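Local coordinates for NanU sialic acid binding protein (Bacteroides fragilis, PDB 4L7T), which binds sialic acid with high affinity as a SusD-like protein of the outer membrane, probably working with the transporter NanO, at residues K444-D449 against I456-M461; L430-D435 against E450-A455; D337-A342 against M461-F466. All blocks are in the same frame, centred on the assembly; numbering follows the deposited sequence.

All three contacts are made on helix 452-463, taking successive parts of it, with Met461 common to contacts 1 and 3. Contact 2 holds its first turn, contact 1 its middle and contact 3 its last turn; the centres lie about 8 Å apart from contact 2 to contact 1 and about 12 Å on to contact 3. Charges tie them together: Asp435 OD2 of contact 2 meets Arg462 NH1 of contact 3 at 2.8 Å, and Glu459 OE2 of contact 1 lies 2.8 Å from Arg339 NH1 of contact 3. Contacts 1 and 3 both touch an ethanediol, probably from the crystallisation liquor; the sodium ion is about 12 Å from the Tyr445 side chain.

Contact 1: residues K444-D449 against I456-M461; sequences KYMSGD and ILKERM. With EDO (1,2-ethanediol), chain D.
Lys458 reaches out from its helix to Asp449 and the backbone of Ser447, passing Met446 on the way. Its first two torsions are extended, with CG opposite the backbone N (chi1 170°), and a bend at chi3 then turns the ammonium group toward the loop. NZ donates to Ser447 O at 3.0 Å and to Asp449 OD1 at 2.9 Å; the second bond is a salt bridge that meets the carboxylate from above its plane. Asp449 has a further partner in Arg414, through OD2, so this buried lysine sits in a charged cluster.

Met446 crosses the lysine chain at about a right angle, its SD 3.9 Å from Lys458 CG. Met461 was modelled in two conformers, so its contacts are less certain; in one of them its SD lies 3.8 Å from Met446 CE and its methyl CE approaches the Tyr445 ring obliquely, 3.9 Å from CD1. Lys444 CG lies over the centre of one face of that ring, and Tyr445 OH is hydrogen-bonded to Asp327.

The loop 444-449 thus runs along one flank of helix 452-463, while Leu457 packs on helix 470-477 and Ile456 and Arg460 on helix 388-401.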
loop_
_atom_site.group_PDB
_atom_site.type_symbol
_atom_site.label_atom_id
_atom_site.label_comp_id
_atom_site.label_asym_id
_atom_site.label_seq_id
_atom_site.Cartn_x
_atom_site.Cartn_y
_atom_site.Cartn_z
ATOM N N LYS A 444 7.411 -5.561 -21.243
ATOM C CA LYS A 444 8.204 -4.537 -20.522
ATOM C C LYS A 444 7.967 -4.555 -19.006
ATOM O O LYS A 444 8.710 -3.837 -18.304
ATOM C CB LYS A 444 7.873 -3.118 -20.972
ATOM C CG LYS A 444 6.453 -2.693 -20.641
ATOM C CD LYS A 444 6.079 -1.344 -21.306
ATOM C CE LYS A 444 5.335 -0.453 -20.344
ATOM N NZ LYS A 444 6.210 0.218 -19.287
ATOM N N TYR A 445 6.988 -5.353 -18.564
ATOM C CA TYR A 445 6.517 -5.275 -17.161
ATOM C C TYR A 445 7.266 -6.226 -16.228
ATOM O O TYR A 445 7.313 -6.032 -14.996
ATOM C CB TYR A 445 5.018 -5.562 -17.085
ATOM C CG TYR A 445 4.186 -4.615 -17.896
ATOM C CD1 TYR A 445 3.925 -3.319 -17.419
ATOM C CD2 TYR A 445 3.622 -5.045 -19.096
ATOM C CE1 TYR A 445 3.166 -2.452 -18.164
ATOM C CE2 TYR A 445 2.843 -4.175 -19.897
ATOM C CZ TYR A 445 2.615 -2.884 -19.390
ATOM O OH TYR A 445 1.884 -1.980 -20.123
ATOM N N MET A 446 7.925 -7.219 -16.810
ATOM C CA MET A 446 8.383 -8.363 -16.026
ATOM C C MET A 446 9.218 -9.275 -16.854
ATOM O O MET A 446 9.046 -9.337 -18.075
ATOM C CB MET A 446 7.241 -9.146 -15.381
ATOM C CG MET A 446 6.187 -9.754 -16.330
ATOM S SD MET A 446 4.760 -10.542 -15.558
ATOM C CE MET A 446 4.077 -9.275 -14.454
ATOM N N SER A 447 10.124 -9.996 -16.185
ATOM C CA SER A 447 11.007 -10.899 -16.931
ATOM C C SER A 447 11.053 -12.250 -16.287
ATOM O O SER A 447 10.320 -12.520 -15.323
ATOM C CB SER A 447 12.387 -10.258 -17.191
ATOM O OG SER A 447 13.026 -9.845 -16.041
ATOM N N GLY A 448 11.846 -13.153 -16.852
ATOM C CA GLY A 448 11.814 -14.530 -16.382
ATOM C C GLY A 448 12.503 -14.765 -15.034
ATOM O O GLY A 448 13.223 -13.908 -14.468
ATOM N N ASP A 449 12.275 -15.989 -14.521
ATOM C CA ASP A 449 12.849 -16.394 -13.241
ATOM C C ASP A 449 14.373 -16.532 -13.186
ATOM O O ASP A 449 14.914 -16.725 -12.078
ATOM C CB ASP A 449 12.250 -17.751 -12.741
ATOM C CG ASP A 449 10.819 -17.659 -12.213
ATOM O OD1 ASP A 449 10.221 -16.565 -12.087
ATOM O OD2 ASP A 449 10.237 -18.743 -11.960
ATOM N N ILE A 456 11.160 -12.037 -8.036
ATOM C CA ILE A 456 10.478 -11.463 -6.844
ATOM C C ILE A 456 9.756 -10.162 -7.242
ATOM O O ILE A 456 8.629 -9.945 -6.796
ATOM C CB ILE A 456 11.441 -11.233 -5.699
ATOM C CG1 ILE A 456 11.939 -12.612 -5.206
ATOM C CG2 ILE A 456 10.754 -10.465 -4.472
ATOM C CD1 ILE A 456 13.177 -12.592 -4.287
ATOM N N LEU A 457 10.393 -9.280 -8.014
ATOM C CA LEU A 457 9.616 -8.102 -8.521
ATOM C C LEU A 457 8.337 -8.542 -9.248
ATOM O O LEU A 457 7.249 -7.973 -9.114
ATOM C CB LEU A 457 10.448 -7.180 -9.477
ATOM C CG LEU A 457 11.461 -6.274 -8.880
ATOM C CD1 LEU A 457 12.239 -5.586 -9.993
ATOM C CD2 LEU A 457 10.690 -5.205 -8.042
ATOM N N LYS A 458 8.490 -9.554 -10.109
ATOM C CA LYS A 458 7.402 -10.092 -10.900
ATOM C C LYS A 458 6.320 -10.645 -9.969
ATOM O O LYS A 458 5.144 -10.395 -10.184
ATOM C CB LYS A 458 7.953 -11.182 -11.886
ATOM C CG LYS A 458 6.779 -11.914 -12.517
ATOM C CD LYS A 458 7.344 -12.920 -13.633
ATOM C CE LYS A 458 8.014 -14.155 -12.979
ATOM N NZ LYS A 458 8.859 -14.808 -13.999
ATOM N N GLU A 459 6.726 -11.369 -8.924
ATOM C CA GLU A 459 5.757 -12.000 -8.060
ATOM C C GLU A 459 4.991 -10.899 -7.276
ATOM O O GLU A 459 3.771 -10.998 -7.082
ATOM C CB GLU A 459 6.419 -12.940 -7.056
ATOM C CG GLU A 459 5.324 -13.938 -6.474
ATOM C CD GLU A 459 4.694 -14.803 -7.538
ATOM O OE1 GLU A 459 5.434 -15.164 -8.531
ATOM O OE2 GLU A 459 3.546 -15.213 -7.409
ATOM N N ARG A 460 5.700 -9.854 -6.886
ATOM C CA ARG A 460 5.051 -8.725 -6.168
ATOM C C ARG A 460 4.126 -7.954 -7.078
ATOM O O ARG A 460 3.142 -7.433 -6.611
ATOM C CB ARG A 460 6.129 -7.854 -5.527
ATOM C CG ARG A 460 6.888 -8.552 -4.359
ATOM C CD ARG A 460 7.842 -7.600 -3.591
ATOM N NE ARG A 460 7.160 -6.470 -2.909
ATOM C CZ ARG A 460 6.625 -6.546 -1.674
ATOM N NH1 ARG A 460 6.725 -7.666 -0.967
ATOM N NH2 ARG A 460 6.071 -5.467 -1.066
ATOM N N MET A 461 4.460 -7.872 -8.365
ATOM C CA MET A 461 3.577 -7.160 -9.279
ATOM C C MET A 461 2.264 -7.932 -9.471
ATOM O O MET A 461 1.187 -7.323 -9.513
ATOM C CB MET A 461 4.224 -6.921 -10.632
ATOM C CG MET A 461 3.454 -5.898 -11.363
ATOM S SD MET A 461 4.218 -5.789 -12.983
ATOM C CE MET A 461 3.727 -4.217 -13.584
HETATM C C1 EDO D . 2.265 -4.068 -7.776
HETATM O O1 EDO D . 1.488 -4.662 -8.916
HETATM C C2 EDO D . 3.257 -4.699 -6.761
HETATM O O2 EDO D . 4.743 -4.554 -6.710
#

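Contact 2: residues L430-D435 against E450-A455; sequences LAYPND and EDPLEA
Tyr432 points its ring from the loop 430-435 at the start of the next helix, and the residues there can be taken in order. Glu450 leads in from the preceding loop. Asp451 holds the N-cap position: its OD2 accepts from Glu454 N at 3.0 Å with a nearly straight bond (170°), on the anti side of the carboxylate. Pro452 opens the first turn, and its ring carbon CG lies 3.5 Å from Tyr432 OH, an apolar neighbour for the phenol oxygen. Glu454 turns its carboxylate elsewhere, to a salt bridge with Arg485. Ala455, one turn on from Asp451, directs its methyl at the tyrosine: CB is 3.6 Å from Tyr432 CE1, an oblique approach to the ring.

The tyrosine has CG opposite its backbone N (chi1 177°), which sets the ring beside its own carbonyl carbon, with CE1 and OH reaching the helix. One ring face is backed by Pro433, whose CB sits 3.7 Å above the ring plane, over its centre; the peptide bond between the two residues is cis. Across the segments the contact is van der Waals packing, with no hydrogen bond. Tyr432, through CE1 and OH, packs on the first turn of an Asp-capped helix in the largely helical SusD fold.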
loop_
_atom_site.group_PDB
_atom_site.type_symbol
_atom_site.label_atom_id
_atom_site.label_comp_id
_atom_site.label_asym_id
_atom_site.label_seq_id
_atom_site.Cartn_x
_atom_site.Cartn_y
_atom_site.Cartn_z
ATOM N N LEU A 430 5.666 -23.419 -14.031
ATOM C CA LEU A 430 5.110 -22.335 -13.202
ATOM C C LEU A 430 5.855 -22.142 -11.904
ATOM O O LEU A 430 5.889 -21.015 -11.359
ATOM C CB LEU A 430 3.632 -22.559 -12.908
ATOM C CG LEU A 430 2.756 -22.667 -14.155
ATOM C CD1 LEU A 430 1.331 -22.916 -13.713
ATOM C CD2 LEU A 430 2.851 -21.363 -15.009
ATOM N N ALA A 431 6.439 -23.220 -11.361
ATOM C CA ALA A 431 7.138 -23.066 -10.106
ATOM C C ALA A 431 8.482 -22.388 -10.278
ATOM O O ALA A 431 9.188 -22.623 -11.297
ATOM C CB ALA A 431 7.282 -24.494 -9.419
ATOM N N TYR A 432 8.921 -21.573 -9.302
ATOM C CA TYR A 432 10.240 -20.977 -9.333
ATOM C C TYR A 432 11.313 -22.086 -9.247
ATOM O O TYR A 432 11.149 -23.005 -8.408
ATOM C CB TYR A 432 10.390 -19.996 -8.165
ATOM C CG TYR A 432 11.751 -19.350 -8.049
ATOM C CD1 TYR A 432 12.071 -18.194 -8.827
ATOM C CD2 TYR A 432 12.761 -19.935 -7.269
ATOM C CE1 TYR A 432 13.309 -17.612 -8.767
ATOM C CE2 TYR A 432 14.024 -19.301 -7.126
ATOM C CZ TYR A 432 14.305 -18.156 -7.958
ATOM O OH TYR A 432 15.519 -17.516 -7.855
ATOM N N PRO A 433 12.368 -22.029 -10.108
ATOM C CA PRO A 433 12.750 -20.958 -11.042
ATOM C C PRO A 433 12.499 -21.260 -12.523
ATOM O O PRO A 433 13.294 -20.809 -13.377
ATOM C CB PRO A 433 14.239 -20.849 -10.836
ATOM C CG PRO A 433 14.643 -22.420 -10.745
ATOM C CD PRO A 433 13.433 -23.063 -9.993
ATOM N N ASN A 434 11.384 -21.911 -12.801
ATOM C CA ASN A 434 11.012 -22.380 -14.140
ATOM C C ASN A 434 10.075 -21.458 -14.920
ATOM O O ASN A 434 9.704 -21.775 -16.077
ATOM C CB ASN A 434 10.321 -23.734 -14.042
ATOM C CG ASN A 434 11.112 -24.772 -13.206
ATOM O OD1 ASN A 434 10.497 -25.649 -12.533
ATOM N ND2 ASN A 434 12.406 -24.620 -13.163
ATOM N N ASP A 435 9.606 -20.352 -14.312
ATOM C CA ASP A 435 8.647 -19.496 -15.012
ATOM C C ASP A 435 9.445 -18.478 -15.849
ATOM O O ASP A 435 9.934 -17.424 -15.366
ATOM C CB ASP A 435 7.669 -18.857 -13.999
ATOM C CG ASP A 435 6.759 -17.806 -14.598
ATOM O OD1 ASP A 435 6.653 -17.667 -15.871
ATOM O OD2 ASP A 435 6.126 -17.074 -13.772
ATOM N N GLU A 450 15.111 -16.370 -14.316
ATOM C CA GLU A 450 16.541 -16.543 -14.276
ATOM C C GLU A 450 17.233 -15.578 -13.407
ATOM O O GLU A 450 18.394 -15.781 -13.073
ATOM C CB GLU A 450 17.234 -16.386 -15.642
ATOM C CG GLU A 450 16.420 -16.646 -16.868
ATOM C CD GLU A 450 15.370 -15.579 -17.154
ATOM O OE1 GLU A 450 15.653 -14.379 -17.506
ATOM O OE2 GLU A 450 14.247 -16.003 -17.103
ATOM N N ASP A 451 16.571 -14.488 -12.982
ATOM C CA ASP A 451 17.230 -13.607 -12.068
ATOM C C ASP A 451 16.338 -13.537 -10.805
ATOM O O ASP A 451 15.155 -13.273 -10.962
ATOM C CB ASP A 451 17.378 -12.184 -12.618
ATOM C CG ASP A 451 18.041 -11.282 -11.621
ATOM O OD1 ASP A 451 19.262 -11.361 -11.350
ATOM O OD2 ASP A 451 17.315 -10.447 -10.956
ATOM N N PRO A 452 16.889 -13.841 -9.616
ATOM C CA PRO A 452 16.044 -13.918 -8.373
ATOM C C PRO A 452 15.303 -12.605 -8.079
ATOM O O PRO A 452 14.083 -12.645 -7.819
ATOM C CB PRO A 452 17.051 -14.241 -7.277
ATOM C CG PRO A 452 18.080 -15.093 -7.979
ATOM C CD PRO A 452 18.191 -14.512 -9.415
ATOM N N LEU A 453 16.008 -11.485 -8.152
ATOM C CA LEU A 453 15.322 -10.209 -7.871
ATOM C C LEU A 453 14.233 -9.895 -8.894
ATOM O O LEU A 453 13.158 -9.374 -8.512
ATOM C CB LEU A 453 16.308 -9.050 -7.743
ATOM C CG LEU A 453 17.254 -9.068 -6.521
ATOM C CD1 LEU A 453 18.220 -7.905 -6.534
ATOM C CD2 LEU A 453 16.473 -9.050 -5.179
ATOM N N GLU A 454 14.468 -10.088 -10.205
ATOM C CA GLU A 454 13.341 -10.007 -11.147
ATOM C C GLU A 454 12.205 -10.954 -10.886
ATOM O O GLU A 454 11.110 -10.543 -11.104
ATOM C CB GLU A 454 13.792 -10.079 -12.658
ATOM C CG GLU A 454 14.828 -9.017 -13.003
ATOM C CD GLU A 454 14.196 -7.633 -13.253
ATOM O OE1 GLU A 454 12.953 -7.590 -13.458
ATOM O OE2 GLU A 454 14.941 -6.617 -13.286
ATOM N N ALA A 455 12.462 -12.218 -10.437
ATOM C CA ALA A 455 11.378 -13.144 -10.176
ATOM C C ALA A 455 10.498 -12.591 -9.007
ATOM O O ALA A 455 9.290 -12.677 -9.078
ATOM C CB ALA A 455 11.920 -14.512 -9.802
#

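Contact 3: residues D337-A342 against M461-F466; sequences DTRKDA and MREFMF. With EDO (1,2-ethanediol), chain D.
The guanidinium of Arg339 lies with one face against Arg462 and its edge turned to two carboxylates. Arg462 CB sits over the centre of that face, 3.6 Å above the plane, and the two arginine side chains cross at about a right angle. Their guanidinium planes are 50° apart, and the ends part company: Arg462, extended from CG to NE, carries its own group away to Ala332 O, Tyr440 OH and the carboxylate of Asp435. A water accepts from Arg462 NH1 at 2.9 Å and, weakly, from Arg339 NH2.

At the edge of Arg339, Glu463 comes in on one side. Bent at chi2 (59°), it swings OE1 to within 2.9 Å of Arg339 NH1, forming a salt bridge through its anti lone pair, with the carboxylate plane turned 54° from the guanidinium. Asp337 engages the NE side, gripped by two nitrogens: NE reaches OD1 at 3.0 Å and NH2 reaches OD2 at 2.9 Å. OD1 also accepts from Arg339 N, a capping bond where the chain turns into its helix, so the aspartate fixes both ends of the same arginine. These bonds restrict rotation of the guanidinium. Arg339 NH1 also pairs with Glu459, one helical turn before Glu463, and the three carboxylates probably offset the charge of this buried guanidinium.

The contact joins the start of helix 339-343 to the last turn of helix 452-463. Helix 407-418 packs on Asp337, Arg339 and Glu463, and Glu463 OE2 pairs with Arg387, in strand 383-387, and with Arg416.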
loop_
_atom_site.group_PDB
_atom_site.type_symbol
_atom_site.label_atom_id
_atom_site.label_comp_id
_atom_site.label_asym_id
_atom_site.label_seq_id
_atom_site.Cartn_x
_atom_site.Cartn_y
_atom_site.Cartn_z
ATOM N N ASP A 337 -3.392 -18.533 -13.478
ATOM C CA ASP A 337 -3.281 -17.687 -12.318
ATOM C C ASP A 337 -4.624 -17.059 -11.948
ATOM O O ASP A 337 -5.124 -16.167 -12.638
ATOM C CB ASP A 337 -2.199 -16.598 -12.598
ATOM C CG ASP A 337 -1.675 -15.888 -11.315
ATOM O OD1 ASP A 337 -2.445 -15.758 -10.304
ATOM O OD2 ASP A 337 -0.530 -15.421 -11.388
ATOM N N THR A 338 -5.148 -17.443 -10.797
ATOM C CA THR A 338 -6.418 -16.932 -10.296
ATOM C C THR A 338 -6.410 -15.407 -9.975
ATOM O O THR A 338 -7.468 -14.779 -9.822
ATOM C CB THR A 338 -6.895 -17.669 -9.024
ATOM O OG1 THR A 338 -6.011 -17.453 -7.899
ATOM C CG2 THR A 338 -7.051 -19.177 -9.277
ATOM N N ARG A 339 -5.217 -14.836 -9.859
ATOM C CA ARG A 339 -5.077 -13.425 -9.480
ATOM C C ARG A 339 -5.494 -12.495 -10.628
ATOM O O ARG A 339 -5.840 -11.332 -10.374
ATOM C CB ARG A 339 -3.658 -13.060 -9.002
ATOM C CG ARG A 339 -3.194 -13.889 -7.779
ATOM C CD ARG A 339 -1.775 -13.497 -7.447
ATOM N NE ARG A 339 -0.855 -14.158 -8.365
ATOM C CZ ARG A 339 0.445 -14.416 -8.151
ATOM N NH1 ARG A 339 1.107 -13.969 -7.050
ATOM N NH2 ARG A 339 1.182 -15.046 -9.073
ATOM N N LYS A 340 -5.527 -13.005 -11.852
ATOM C CA LYS A 340 -5.850 -12.161 -13.045
ATOM C C LYS A 340 -7.311 -11.759 -12.971
ATOM O O LYS A 340 -7.619 -10.573 -12.865
ATOM C CB LYS A 340 -5.552 -12.919 -14.324
ATOM C CG LYS A 340 -6.015 -12.143 -15.595
ATOM C CD LYS A 340 -5.786 -12.937 -16.877
ATOM C CE LYS A 340 -6.365 -12.164 -18.056
ATOM N NZ LYS A 340 -5.722 -12.608 -19.354
ATOM N N ASP A 341 -8.235 -12.718 -12.925
ATOM C CA ASP A 341 -9.648 -12.418 -12.711
ATOM C C ASP A 341 -10.045 -11.740 -11.414
ATOM O O ASP A 341 -10.987 -10.930 -11.381
ATOM C CB ASP A 341 -10.491 -13.718 -12.834
ATOM C CG ASP A 341 -10.659 -14.184 -14.285
ATOM O OD1 ASP A 341 -10.311 -13.454 -15.270
ATOM O OD2 ASP A 341 -11.158 -15.322 -14.465
ATOM N N ALA A 342 -9.326 -12.026 -10.310
ATOM C CA ALA A 342 -9.608 -11.350 -9.050
ATOM C C ALA A 342 -9.136 -9.898 -9.137
ATOM O O ALA A 342 -9.649 -9.079 -8.431
ATOM C CB ALA A 342 -8.888 -12.035 -7.882
ATOM N N MET A 461 4.460 -7.872 -8.365
ATOM C CA MET A 461 3.577 -7.160 -9.279
ATOM C C MET A 461 2.264 -7.932 -9.471
ATOM O O MET A 461 1.187 -7.323 -9.513
ATOM C CB MET A 461 4.224 -6.921 -10.632
ATOM C CG MET A 461 3.454 -5.898 -11.363
ATOM S SD MET A 461 4.218 -5.789 -12.983
ATOM C CE MET A 461 3.727 -4.217 -13.584
ATOM N N ARG A 462 2.340 -9.258 -9.476
ATOM C CA ARG A 462 1.163 -10.098 -9.705
ATOM C C ARG A 462 0.338 -10.116 -8.422
ATOM O O ARG A 462 -0.881 -10.163 -8.471
ATOM C CB ARG A 462 1.586 -11.514 -10.052
ATOM C CG ARG A 462 2.279 -11.575 -11.387
ATOM C CD ARG A 462 2.698 -12.991 -11.751
ATOM N NE ARG A 462 3.064 -13.013 -13.192
ATOM C CZ ARG A 462 3.803 -13.936 -13.792
ATOM N NH1 ARG A 462 4.465 -14.873 -13.109
ATOM N NH2 ARG A 462 4.010 -13.882 -15.121
ATOM N N GLU A 463 0.993 -10.080 -7.267
ATOM C CA GLU A 463 0.291 -10.261 -5.968
ATOM C C GLU A 463 -0.346 -8.953 -5.424
ATOM O O GLU A 463 -1.393 -9.011 -4.738
ATOM C CB GLU A 463 1.374 -10.714 -4.939
ATOM C CG GLU A 463 0.867 -11.203 -3.525
ATOM C CD GLU A 463 -0.115 -12.412 -3.602
ATOM O OE1 GLU A 463 -0.046 -13.270 -4.518
ATOM O OE2 GLU A 463 -0.980 -12.432 -2.668
ATOM N N PHE A 464 0.236 -7.792 -5.778
ATOM C CA PHE A 464 -0.142 -6.535 -5.097
ATOM C C PHE A 464 -0.596 -5.416 -5.999
ATOM O O PHE A 464 -0.571 -4.261 -5.629
ATOM C CB PHE A 464 1.069 -6.052 -4.265
ATOM C CG PHE A 464 1.455 -6.998 -3.184
ATOM C CD1 PHE A 464 0.587 -7.302 -2.172
ATOM C CD2 PHE A 464 2.680 -7.620 -3.233
ATOM C CE1 PHE A 464 0.983 -8.229 -1.173
ATOM C CE2 PHE A 464 3.071 -8.565 -2.226
ATOM C CZ PHE A 464 2.230 -8.829 -1.236
ATOM N N MET A 465 -1.162 -5.760 -7.111
ATOM C CA MET A 465 -1.711 -4.632 -7.944
ATOM C C MET A 465 -2.789 -3.960 -7.152
ATOM O O MET A 465 -3.633 -4.613 -6.484
ATOM C CB MET A 465 -2.397 -5.183 -9.230
ATOM C CG MET A 465 -1.569 -5.930 -10.175
ATOM S SD MET A 465 -2.450 -6.185 -11.811
ATOM C CE MET A 465 -2.844 -4.624 -12.150
ATOM N N PHE A 466 -2.845 -2.646 -7.247
ATOM C CA PHE A 466 -3.827 -1.836 -6.458
ATOM C C PHE A 466 -3.612 -1.836 -4.932
ATOM O O PHE A 466 -4.510 -1.440 -4.164
ATOM C CB PHE A 466 -5.298 -2.165 -6.830
ATOM C CG PHE A 466 -5.475 -2.430 -8.280
ATOM C CD1 PHE A 466 -5.332 -1.367 -9.228
ATOM C CD2 PHE A 466 -5.694 -3.738 -8.746
ATOM C CE1 PHE A 466 -5.443 -1.620 -10.543
ATOM C CE2 PHE A 466 -5.791 -3.990 -10.050
ATOM C CZ PHE A 466 -5.682 -2.914 -10.986
HETATM C C1 EDO D . 2.265 -4.068 -7.776
HETATM O O1 EDO D . 1.488 -4.662 -8.916
HETATM C C2 EDO D . 3.257 -4.699 -6.761
HETATM O O2 EDO D . 4.743 -4.554 -6.710
HETATM O O HOH W 1 3.765 -16.055 -10.547
#